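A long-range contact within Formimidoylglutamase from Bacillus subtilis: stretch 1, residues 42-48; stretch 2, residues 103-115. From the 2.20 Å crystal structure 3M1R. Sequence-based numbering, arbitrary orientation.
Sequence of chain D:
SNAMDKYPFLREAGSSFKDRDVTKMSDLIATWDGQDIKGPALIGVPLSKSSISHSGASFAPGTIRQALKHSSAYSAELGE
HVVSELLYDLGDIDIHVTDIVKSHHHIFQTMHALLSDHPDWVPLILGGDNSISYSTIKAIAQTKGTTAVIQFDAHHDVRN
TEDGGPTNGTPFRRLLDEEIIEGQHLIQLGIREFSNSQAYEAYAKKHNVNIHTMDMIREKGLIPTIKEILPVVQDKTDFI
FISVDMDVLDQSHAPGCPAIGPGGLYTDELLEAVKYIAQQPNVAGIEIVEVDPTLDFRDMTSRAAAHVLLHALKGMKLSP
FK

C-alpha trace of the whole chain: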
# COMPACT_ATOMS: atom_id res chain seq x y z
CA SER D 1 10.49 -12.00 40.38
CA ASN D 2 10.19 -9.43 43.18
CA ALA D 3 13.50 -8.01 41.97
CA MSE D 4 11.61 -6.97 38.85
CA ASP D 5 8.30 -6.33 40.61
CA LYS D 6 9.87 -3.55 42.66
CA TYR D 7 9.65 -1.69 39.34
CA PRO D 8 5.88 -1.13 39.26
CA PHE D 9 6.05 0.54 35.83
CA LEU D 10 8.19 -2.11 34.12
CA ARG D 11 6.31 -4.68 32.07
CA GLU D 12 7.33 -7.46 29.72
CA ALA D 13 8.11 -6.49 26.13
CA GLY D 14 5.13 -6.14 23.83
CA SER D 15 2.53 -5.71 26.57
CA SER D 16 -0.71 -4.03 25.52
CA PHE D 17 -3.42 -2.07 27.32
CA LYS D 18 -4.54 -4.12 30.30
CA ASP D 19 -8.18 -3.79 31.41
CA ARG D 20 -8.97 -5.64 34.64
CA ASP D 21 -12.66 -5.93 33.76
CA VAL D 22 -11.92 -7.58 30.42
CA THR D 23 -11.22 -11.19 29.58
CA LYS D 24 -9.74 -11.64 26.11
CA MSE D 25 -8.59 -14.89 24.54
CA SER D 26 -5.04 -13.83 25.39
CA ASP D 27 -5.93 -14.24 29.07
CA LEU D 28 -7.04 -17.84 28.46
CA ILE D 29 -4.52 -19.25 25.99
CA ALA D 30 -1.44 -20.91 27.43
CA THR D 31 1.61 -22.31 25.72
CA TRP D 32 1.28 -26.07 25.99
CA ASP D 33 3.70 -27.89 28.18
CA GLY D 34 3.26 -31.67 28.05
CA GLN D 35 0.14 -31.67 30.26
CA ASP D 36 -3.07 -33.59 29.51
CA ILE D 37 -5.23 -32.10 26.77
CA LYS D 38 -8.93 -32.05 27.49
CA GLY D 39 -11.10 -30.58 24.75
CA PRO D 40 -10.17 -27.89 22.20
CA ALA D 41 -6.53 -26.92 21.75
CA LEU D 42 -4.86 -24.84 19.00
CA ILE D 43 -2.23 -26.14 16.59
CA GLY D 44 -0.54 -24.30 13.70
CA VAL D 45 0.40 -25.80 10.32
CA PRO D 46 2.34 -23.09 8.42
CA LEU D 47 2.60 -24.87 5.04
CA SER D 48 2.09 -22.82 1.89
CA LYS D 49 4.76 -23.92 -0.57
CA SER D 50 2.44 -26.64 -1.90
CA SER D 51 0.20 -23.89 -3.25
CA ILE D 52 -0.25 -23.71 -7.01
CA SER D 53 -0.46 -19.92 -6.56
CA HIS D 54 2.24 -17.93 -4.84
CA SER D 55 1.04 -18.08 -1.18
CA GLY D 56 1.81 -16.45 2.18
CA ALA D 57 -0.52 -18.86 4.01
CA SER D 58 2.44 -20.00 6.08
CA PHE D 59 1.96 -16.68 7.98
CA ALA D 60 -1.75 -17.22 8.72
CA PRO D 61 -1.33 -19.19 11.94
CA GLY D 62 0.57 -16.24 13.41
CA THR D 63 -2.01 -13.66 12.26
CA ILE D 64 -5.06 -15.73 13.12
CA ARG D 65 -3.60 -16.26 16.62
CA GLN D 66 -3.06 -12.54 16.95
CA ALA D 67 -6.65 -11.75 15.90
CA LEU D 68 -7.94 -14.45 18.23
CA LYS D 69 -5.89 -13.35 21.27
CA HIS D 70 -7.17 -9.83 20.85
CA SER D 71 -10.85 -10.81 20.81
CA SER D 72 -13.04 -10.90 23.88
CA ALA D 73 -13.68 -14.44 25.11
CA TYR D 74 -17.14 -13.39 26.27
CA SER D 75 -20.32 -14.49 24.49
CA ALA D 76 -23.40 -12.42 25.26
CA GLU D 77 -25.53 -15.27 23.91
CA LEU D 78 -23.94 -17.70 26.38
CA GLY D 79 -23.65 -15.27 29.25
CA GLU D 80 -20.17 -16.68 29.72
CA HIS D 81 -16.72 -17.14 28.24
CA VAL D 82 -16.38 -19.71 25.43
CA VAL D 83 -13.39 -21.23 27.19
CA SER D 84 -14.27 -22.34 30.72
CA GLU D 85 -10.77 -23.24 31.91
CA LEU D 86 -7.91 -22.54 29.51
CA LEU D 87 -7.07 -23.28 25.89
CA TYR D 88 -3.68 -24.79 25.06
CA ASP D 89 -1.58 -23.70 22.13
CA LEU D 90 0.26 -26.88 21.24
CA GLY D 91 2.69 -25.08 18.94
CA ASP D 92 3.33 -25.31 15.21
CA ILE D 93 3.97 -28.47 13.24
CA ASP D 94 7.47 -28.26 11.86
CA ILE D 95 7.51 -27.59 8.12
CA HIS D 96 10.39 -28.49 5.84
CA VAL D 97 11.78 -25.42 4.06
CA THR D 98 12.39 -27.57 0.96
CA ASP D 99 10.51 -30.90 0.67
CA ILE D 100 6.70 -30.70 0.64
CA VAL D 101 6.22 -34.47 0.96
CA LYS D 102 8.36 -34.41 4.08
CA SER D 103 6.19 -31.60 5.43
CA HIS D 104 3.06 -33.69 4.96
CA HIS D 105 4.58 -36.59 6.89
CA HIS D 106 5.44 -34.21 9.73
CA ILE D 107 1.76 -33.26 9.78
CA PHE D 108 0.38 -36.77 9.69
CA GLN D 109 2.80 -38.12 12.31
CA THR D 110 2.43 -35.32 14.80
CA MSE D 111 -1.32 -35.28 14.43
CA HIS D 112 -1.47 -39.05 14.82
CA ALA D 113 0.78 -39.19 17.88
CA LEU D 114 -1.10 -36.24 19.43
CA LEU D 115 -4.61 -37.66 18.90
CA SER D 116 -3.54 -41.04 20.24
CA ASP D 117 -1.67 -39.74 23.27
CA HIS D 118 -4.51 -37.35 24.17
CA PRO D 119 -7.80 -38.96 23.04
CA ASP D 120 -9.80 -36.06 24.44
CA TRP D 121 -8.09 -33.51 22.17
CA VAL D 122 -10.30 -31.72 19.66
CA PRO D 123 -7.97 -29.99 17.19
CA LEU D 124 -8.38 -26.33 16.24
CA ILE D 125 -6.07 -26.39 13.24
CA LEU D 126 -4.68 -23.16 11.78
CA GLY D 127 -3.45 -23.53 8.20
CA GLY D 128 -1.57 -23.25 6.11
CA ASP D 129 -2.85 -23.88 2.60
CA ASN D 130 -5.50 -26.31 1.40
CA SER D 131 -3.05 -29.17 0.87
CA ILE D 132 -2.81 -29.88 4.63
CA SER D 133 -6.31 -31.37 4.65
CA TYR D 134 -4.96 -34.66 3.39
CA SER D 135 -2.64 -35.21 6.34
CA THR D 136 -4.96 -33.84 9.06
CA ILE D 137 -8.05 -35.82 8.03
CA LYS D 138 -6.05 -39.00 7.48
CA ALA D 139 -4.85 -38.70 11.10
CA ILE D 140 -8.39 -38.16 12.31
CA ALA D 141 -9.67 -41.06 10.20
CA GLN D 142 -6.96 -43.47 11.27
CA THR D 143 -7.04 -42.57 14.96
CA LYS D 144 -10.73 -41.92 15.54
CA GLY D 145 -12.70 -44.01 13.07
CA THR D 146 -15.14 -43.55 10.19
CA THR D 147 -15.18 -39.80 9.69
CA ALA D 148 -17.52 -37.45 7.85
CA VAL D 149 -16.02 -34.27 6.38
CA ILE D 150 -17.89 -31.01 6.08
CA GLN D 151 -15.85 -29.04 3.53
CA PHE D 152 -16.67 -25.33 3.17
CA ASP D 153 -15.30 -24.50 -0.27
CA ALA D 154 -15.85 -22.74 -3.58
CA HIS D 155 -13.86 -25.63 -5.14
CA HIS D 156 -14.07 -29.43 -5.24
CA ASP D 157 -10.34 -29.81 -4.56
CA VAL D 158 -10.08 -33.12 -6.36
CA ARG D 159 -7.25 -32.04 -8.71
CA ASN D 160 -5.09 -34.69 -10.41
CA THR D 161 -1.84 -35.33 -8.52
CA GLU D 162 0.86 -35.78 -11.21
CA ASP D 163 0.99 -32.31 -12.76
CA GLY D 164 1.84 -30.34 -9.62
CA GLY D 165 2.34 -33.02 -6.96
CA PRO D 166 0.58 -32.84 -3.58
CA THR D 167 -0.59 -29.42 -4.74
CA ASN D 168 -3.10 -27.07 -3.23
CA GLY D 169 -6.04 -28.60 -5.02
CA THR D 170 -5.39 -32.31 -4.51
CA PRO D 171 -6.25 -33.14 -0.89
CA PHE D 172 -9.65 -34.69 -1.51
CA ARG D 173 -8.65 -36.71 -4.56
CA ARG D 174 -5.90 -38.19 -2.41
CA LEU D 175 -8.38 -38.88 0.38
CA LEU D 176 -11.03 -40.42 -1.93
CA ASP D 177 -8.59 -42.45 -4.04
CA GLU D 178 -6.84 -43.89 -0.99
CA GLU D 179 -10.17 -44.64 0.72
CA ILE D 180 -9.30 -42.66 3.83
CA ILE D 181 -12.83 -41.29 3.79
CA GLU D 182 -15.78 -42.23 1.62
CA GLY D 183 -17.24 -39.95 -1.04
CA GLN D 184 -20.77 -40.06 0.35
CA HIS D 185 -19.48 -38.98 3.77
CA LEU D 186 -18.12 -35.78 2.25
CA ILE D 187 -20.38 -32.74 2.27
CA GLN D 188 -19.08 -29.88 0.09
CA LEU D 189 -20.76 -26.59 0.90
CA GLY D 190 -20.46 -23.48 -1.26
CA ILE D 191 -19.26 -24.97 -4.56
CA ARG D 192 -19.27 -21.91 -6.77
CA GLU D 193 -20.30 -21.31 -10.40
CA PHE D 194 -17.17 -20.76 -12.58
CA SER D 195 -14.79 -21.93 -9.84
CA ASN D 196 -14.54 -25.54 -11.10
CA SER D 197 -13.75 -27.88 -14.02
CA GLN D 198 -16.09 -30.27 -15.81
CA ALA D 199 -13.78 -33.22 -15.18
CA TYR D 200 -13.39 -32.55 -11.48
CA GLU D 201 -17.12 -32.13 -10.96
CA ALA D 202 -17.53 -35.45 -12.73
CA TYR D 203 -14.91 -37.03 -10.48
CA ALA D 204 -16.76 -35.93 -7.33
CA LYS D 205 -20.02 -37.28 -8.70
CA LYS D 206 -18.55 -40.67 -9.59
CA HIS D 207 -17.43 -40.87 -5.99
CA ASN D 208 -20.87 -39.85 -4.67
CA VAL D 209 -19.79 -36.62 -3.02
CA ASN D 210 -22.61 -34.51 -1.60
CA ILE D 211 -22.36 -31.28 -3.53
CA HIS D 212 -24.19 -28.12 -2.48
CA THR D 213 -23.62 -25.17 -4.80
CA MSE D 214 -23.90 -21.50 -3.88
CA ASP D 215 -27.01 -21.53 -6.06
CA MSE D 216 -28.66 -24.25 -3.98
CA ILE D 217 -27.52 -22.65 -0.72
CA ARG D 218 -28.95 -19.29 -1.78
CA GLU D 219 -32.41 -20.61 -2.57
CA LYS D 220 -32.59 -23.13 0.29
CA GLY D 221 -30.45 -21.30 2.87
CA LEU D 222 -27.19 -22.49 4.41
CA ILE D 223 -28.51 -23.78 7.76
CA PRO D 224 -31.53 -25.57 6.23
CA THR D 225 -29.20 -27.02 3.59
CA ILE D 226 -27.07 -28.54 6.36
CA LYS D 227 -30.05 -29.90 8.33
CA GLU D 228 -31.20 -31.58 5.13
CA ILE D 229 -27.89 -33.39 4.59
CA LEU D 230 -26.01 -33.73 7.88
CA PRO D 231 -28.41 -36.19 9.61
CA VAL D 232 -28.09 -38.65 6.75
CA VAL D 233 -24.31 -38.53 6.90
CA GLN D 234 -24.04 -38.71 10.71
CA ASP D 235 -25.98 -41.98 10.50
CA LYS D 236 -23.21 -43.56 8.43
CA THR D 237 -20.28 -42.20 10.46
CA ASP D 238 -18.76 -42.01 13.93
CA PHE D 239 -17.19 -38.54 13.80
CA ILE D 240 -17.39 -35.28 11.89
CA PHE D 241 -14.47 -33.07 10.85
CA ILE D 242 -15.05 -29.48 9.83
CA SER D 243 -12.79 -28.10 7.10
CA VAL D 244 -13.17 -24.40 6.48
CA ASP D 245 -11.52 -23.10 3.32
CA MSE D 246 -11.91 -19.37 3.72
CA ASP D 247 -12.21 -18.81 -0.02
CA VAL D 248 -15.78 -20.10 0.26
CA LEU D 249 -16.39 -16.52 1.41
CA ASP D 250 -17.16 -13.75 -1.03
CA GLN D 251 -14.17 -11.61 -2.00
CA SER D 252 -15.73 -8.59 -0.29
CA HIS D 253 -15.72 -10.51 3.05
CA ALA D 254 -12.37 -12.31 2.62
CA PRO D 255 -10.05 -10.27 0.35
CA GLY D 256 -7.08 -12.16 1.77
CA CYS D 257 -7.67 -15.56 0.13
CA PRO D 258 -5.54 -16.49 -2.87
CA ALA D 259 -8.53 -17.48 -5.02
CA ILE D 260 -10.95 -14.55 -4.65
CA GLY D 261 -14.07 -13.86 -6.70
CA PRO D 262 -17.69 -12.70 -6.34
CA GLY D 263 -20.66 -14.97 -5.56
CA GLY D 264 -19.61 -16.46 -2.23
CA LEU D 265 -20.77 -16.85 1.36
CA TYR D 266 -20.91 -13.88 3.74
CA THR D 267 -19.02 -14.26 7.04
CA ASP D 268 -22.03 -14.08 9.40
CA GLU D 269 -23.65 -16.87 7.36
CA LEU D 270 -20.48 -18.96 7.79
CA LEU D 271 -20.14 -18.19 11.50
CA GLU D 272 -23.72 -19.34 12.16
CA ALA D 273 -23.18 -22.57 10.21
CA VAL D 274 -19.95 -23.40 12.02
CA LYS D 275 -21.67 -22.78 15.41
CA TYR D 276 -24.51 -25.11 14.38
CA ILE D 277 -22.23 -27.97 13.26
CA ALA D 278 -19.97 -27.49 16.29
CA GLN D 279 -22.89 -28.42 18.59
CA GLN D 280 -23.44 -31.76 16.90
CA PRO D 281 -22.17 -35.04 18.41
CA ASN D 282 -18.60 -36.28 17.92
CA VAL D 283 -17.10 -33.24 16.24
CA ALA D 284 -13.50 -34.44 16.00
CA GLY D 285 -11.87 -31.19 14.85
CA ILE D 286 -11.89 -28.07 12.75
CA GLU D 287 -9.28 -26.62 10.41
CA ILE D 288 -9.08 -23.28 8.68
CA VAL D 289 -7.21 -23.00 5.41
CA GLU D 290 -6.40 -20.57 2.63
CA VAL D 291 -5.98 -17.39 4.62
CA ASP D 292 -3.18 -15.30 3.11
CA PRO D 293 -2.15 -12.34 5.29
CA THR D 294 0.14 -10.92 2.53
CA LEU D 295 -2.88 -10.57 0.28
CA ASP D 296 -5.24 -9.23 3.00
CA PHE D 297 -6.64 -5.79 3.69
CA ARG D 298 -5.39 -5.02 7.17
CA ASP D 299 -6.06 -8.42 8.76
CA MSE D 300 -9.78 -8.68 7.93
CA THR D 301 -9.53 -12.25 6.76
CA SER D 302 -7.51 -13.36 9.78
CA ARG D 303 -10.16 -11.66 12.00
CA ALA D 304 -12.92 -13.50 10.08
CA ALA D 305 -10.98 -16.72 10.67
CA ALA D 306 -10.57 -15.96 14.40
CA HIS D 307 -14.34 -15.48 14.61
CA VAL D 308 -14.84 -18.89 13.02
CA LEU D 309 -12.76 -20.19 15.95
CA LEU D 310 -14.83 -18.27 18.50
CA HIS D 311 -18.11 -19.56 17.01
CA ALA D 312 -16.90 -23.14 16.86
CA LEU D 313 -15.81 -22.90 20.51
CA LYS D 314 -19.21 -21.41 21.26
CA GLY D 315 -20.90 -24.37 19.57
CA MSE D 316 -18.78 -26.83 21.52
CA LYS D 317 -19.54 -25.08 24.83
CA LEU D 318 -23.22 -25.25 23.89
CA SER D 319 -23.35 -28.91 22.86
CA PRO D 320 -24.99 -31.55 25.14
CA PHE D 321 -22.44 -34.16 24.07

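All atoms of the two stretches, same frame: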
# COMPACT_ATOMS: atom_id res chain seq x y z
N LEU D 42 -5.37 -25.38 20.28
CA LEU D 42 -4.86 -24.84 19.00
C LEU D 42 -3.57 -25.50 18.53
O LEU D 42 -2.68 -25.79 19.33
CB LEU D 42 -4.61 -23.34 19.12
CG LEU D 42 -5.77 -22.45 19.56
CD1 LEU D 42 -5.23 -21.18 20.19
CD2 LEU D 42 -6.68 -22.13 18.39
N ILE D 43 -3.48 -25.70 17.22
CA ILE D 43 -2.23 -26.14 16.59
C ILE D 43 -2.05 -25.48 15.22
O ILE D 43 -2.98 -25.42 14.42
CB ILE D 43 -2.16 -27.69 16.49
CG1 ILE D 43 -0.75 -28.15 16.11
CG2 ILE D 43 -3.16 -28.23 15.49
CD1 ILE D 43 -0.60 -29.64 16.14
N GLY D 44 -0.85 -24.96 14.96
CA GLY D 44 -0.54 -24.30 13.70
C GLY D 44 0.13 -25.22 12.69
O GLY D 44 0.91 -26.12 13.07
N VAL D 45 -0.20 -25.03 11.42
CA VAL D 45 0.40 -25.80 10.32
C VAL D 45 0.77 -24.83 9.20
O VAL D 45 0.01 -24.66 8.25
CB VAL D 45 -0.58 -26.85 9.76
CG1 VAL D 45 0.09 -27.70 8.65
CG2 VAL D 45 -1.13 -27.73 10.87
N PRO D 46 1.92 -24.17 9.32
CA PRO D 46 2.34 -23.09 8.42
C PRO D 46 2.91 -23.59 7.09
O PRO D 46 4.05 -23.23 6.77
CB PRO D 46 3.44 -22.37 9.22
CG PRO D 46 3.74 -23.25 10.42
CD PRO D 46 2.97 -24.51 10.29
N LEU D 47 2.16 -24.39 6.35
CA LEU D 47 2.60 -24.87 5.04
C LEU D 47 1.90 -24.08 3.93
O LEU D 47 0.67 -23.98 3.91
CB LEU D 47 2.29 -26.36 4.88
CG LEU D 47 2.64 -27.07 3.57
CD1 LEU D 47 4.12 -27.31 3.44
CD2 LEU D 47 1.92 -28.39 3.49
N SER D 48 2.68 -23.53 3.01
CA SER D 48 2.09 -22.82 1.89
C SER D 48 2.87 -22.99 0.60
O SER D 48 2.50 -22.42 -0.43
CB SER D 48 1.91 -21.33 2.22
OG SER D 48 3.14 -20.72 2.57
N SER D 103 7.07 -32.44 4.64
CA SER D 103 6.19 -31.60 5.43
C SER D 103 4.87 -32.30 5.76
O SER D 103 4.39 -32.25 6.91
CB SER D 103 5.91 -30.29 4.70
OG SER D 103 7.00 -29.40 4.83
N HIS D 104 4.29 -32.95 4.76
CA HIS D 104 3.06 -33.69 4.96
C HIS D 104 3.21 -34.83 5.96
O HIS D 104 2.32 -35.04 6.79
CB HIS D 104 2.50 -34.20 3.63
CG HIS D 104 1.67 -33.20 2.92
ND1 HIS D 104 0.33 -33.00 3.20
CD2 HIS D 104 1.98 -32.31 1.94
CE1 HIS D 104 -0.14 -32.04 2.43
NE2 HIS D 104 0.84 -31.60 1.65
N HIS D 105 4.33 -35.54 5.90
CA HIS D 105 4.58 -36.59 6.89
C HIS D 105 4.71 -36.02 8.30
O HIS D 105 4.19 -36.60 9.26
CB HIS D 105 5.81 -37.41 6.52
CG HIS D 105 5.59 -38.32 5.35
ND1 HIS D 105 6.24 -38.14 4.14
CD2 HIS D 105 4.79 -39.39 5.19
CE1 HIS D 105 5.85 -39.08 3.30
NE2 HIS D 105 4.97 -39.85 3.91
N HIS D 106 5.39 -34.89 8.44
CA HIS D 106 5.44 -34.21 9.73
C HIS D 106 4.02 -34.05 10.26
O HIS D 106 3.72 -34.38 11.41
CB HIS D 106 6.08 -32.84 9.59
CG HIS D 106 7.54 -32.88 9.30
ND1 HIS D 106 8.26 -34.06 9.24
CD2 HIS D 106 8.42 -31.89 9.05
CE1 HIS D 106 9.51 -33.79 8.96
NE2 HIS D 106 9.65 -32.48 8.84
N ILE D 107 3.14 -33.54 9.39
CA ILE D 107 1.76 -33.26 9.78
C ILE D 107 1.03 -34.52 10.20
O ILE D 107 0.42 -34.56 11.26
CB ILE D 107 0.99 -32.57 8.65
CG1 ILE D 107 1.71 -31.27 8.25
CG2 ILE D 107 -0.45 -32.32 9.09
CD1 ILE D 107 1.14 -30.57 7.02
N PHE D 108 1.09 -35.56 9.37
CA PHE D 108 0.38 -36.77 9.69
C PHE D 108 0.89 -37.41 10.98
O PHE D 108 0.11 -37.89 11.78
CB PHE D 108 0.43 -37.80 8.56
CG PHE D 108 -0.16 -39.12 8.95
CD1 PHE D 108 0.62 -40.25 9.06
CD2 PHE D 108 -1.51 -39.21 9.26
CE1 PHE D 108 0.07 -41.47 9.43
CE2 PHE D 108 -2.07 -40.42 9.65
CZ PHE D 108 -1.28 -41.55 9.74
N GLN D 109 2.20 -37.42 11.17
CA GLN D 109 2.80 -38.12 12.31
C GLN D 109 2.51 -37.43 13.62
O GLN D 109 2.25 -38.09 14.63
CB GLN D 109 4.31 -38.21 12.17
CG GLN D 109 4.82 -39.38 11.38
CD GLN D 109 6.33 -39.39 11.35
OE1 GLN D 109 6.95 -39.17 10.31
NE2 GLN D 109 6.94 -39.61 12.52
N THR D 110 2.60 -36.10 13.60
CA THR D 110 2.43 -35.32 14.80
C THR D 110 0.98 -35.42 15.21
O THR D 110 0.66 -35.71 16.37
CB THR D 110 2.79 -33.85 14.56
OG1 THR D 110 4.19 -33.76 14.22
CG2 THR D 110 2.52 -33.01 15.79
N MSE D 111 0.11 -35.22 14.24
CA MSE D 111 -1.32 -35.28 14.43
C MSE D 111 -1.72 -36.65 14.98
O MSE D 111 -2.52 -36.77 15.91
CB MSE D 111 -2.00 -35.02 13.09
CG MSE D 111 -3.27 -34.20 13.15
SE MSE D 111 -2.97 -32.33 13.60
CE MSE D 111 -4.79 -31.90 14.13
N HIS D 112 -1.16 -37.70 14.39
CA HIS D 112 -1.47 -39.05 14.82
C HIS D 112 -1.01 -39.29 16.25
O HIS D 112 -1.79 -39.72 17.09
CB HIS D 112 -0.85 -40.10 13.89
CG HIS D 112 -1.17 -41.51 14.28
ND1 HIS D 112 -2.26 -42.19 13.78
CD2 HIS D 112 -0.54 -42.37 15.12
CE1 HIS D 112 -2.28 -43.41 14.29
NE2 HIS D 112 -1.25 -43.54 15.11
N ALA D 113 0.26 -39.01 16.53
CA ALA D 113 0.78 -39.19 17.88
C ALA D 113 -0.06 -38.40 18.89
O ALA D 113 -0.46 -38.94 19.92
CB ALA D 113 2.24 -38.76 17.95
N LEU D 114 -0.34 -37.14 18.56
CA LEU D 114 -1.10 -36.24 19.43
C LEU D 114 -2.51 -36.76 19.75
O LEU D 114 -2.90 -36.79 20.91
CB LEU D 114 -1.19 -34.85 18.80
CG LEU D 114 -0.48 -33.67 19.45
CD1 LEU D 114 0.59 -34.09 20.43
CD2 LEU D 114 0.10 -32.73 18.37
N LEU D 115 -3.26 -37.13 18.72
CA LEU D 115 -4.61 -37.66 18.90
C LEU D 115 -4.60 -38.91 19.78
O LEU D 115 -5.46 -39.10 20.64
CB LEU D 115 -5.25 -38.01 17.56
CG LEU D 115 -6.16 -37.04 16.78
CD1 LEU D 115 -6.44 -35.76 17.55
CD2 LEU D 115 -5.60 -36.75 15.39

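The most unusual element of this contact is an off-centre CH-pi interaction between L47 and the imidazole of H104, in an interface otherwise made almost entirely of aliphatic side chains. CD2 of L47 lies 4.3 Å from the centroid of the H104 ring, 30° off the ring normal, and its closest approach to a ring atom is 3.9 Å, to NE2 of H104. The CA-to-CB bond of H104 points sideways relative to stretch 1, but its m rotamer (chi1 -85°) brings the end of the side chain nearer, where the imidazole meets a methyl group of L47. ND1 of H104 is hydrogen-bonded elsewhere in the structure.

The backbone frame is simple. Stretch 1 opens on a strand that begins earlier in the chain, and residues 103-115 form part of a longer helix. The two run nearly antiparallel, with 166° between their N-to-C directions, and their axes approach to 10.8 Å. The register follows from this: I43 lies nearest M111, V45 nearest I107 and L47 nearest S103, with CA-CA distances of 9.4, 7.6 and 7.6 Å respectively. Advancing two residues along stretch 1 therefore corresponds to stepping back four along the helix, about one turn. I43, V45 and L47 all direct their CA-to-CB bonds toward the helix, whereas L42, P46 and S48 have side chains out of reach of it and G44 has none.

No hydrogen bond crosses between the stretches, and the 331 Å² they bury together is held by apolar packing. The tightest pairing is V45 with I107, where CG1 of V45 meets CD1 of I107 at 3.5 Å. The mt rotamer of I107 extends CD1 into this position, and the same methyl also lies 4.2 Å from CD2 of L47, so I107 touches two successive inward-facing residues of stretch 1. Further along the helix, I43 in its tt conformation reaches two partners: its CD1 lies 3.9 Å from CD2 of L114, and both CD1 and CG2 border the end of M111, a selenomethionine, with CG2 of I43 at 4.2 Å from CE of M111. The long, flexible side chain of M111 starts sideways but ends nearer the strand, which helps fill the wider backbone spacing here. At the other end, CD1 of L47 packs against the short side chain of S103, 3.7 Å from CB and 3.8 Å from OG of S103; that hydroxyl is hydrogen-bonded elsewhere in the structure.

Backbone polarity is met within the helix by a regular i to i+4 ladder, from I107 N to S103 O at 3.1 Å through L115 N to M111 O at 2.9 Å. T110 adds a side-chain bond of the same kind, its OG1 donating to H106 O at 2.9 Å. In stretch 1, a weak hydrogen bond of 2.9 Å from L47 N to V45 O spans P46.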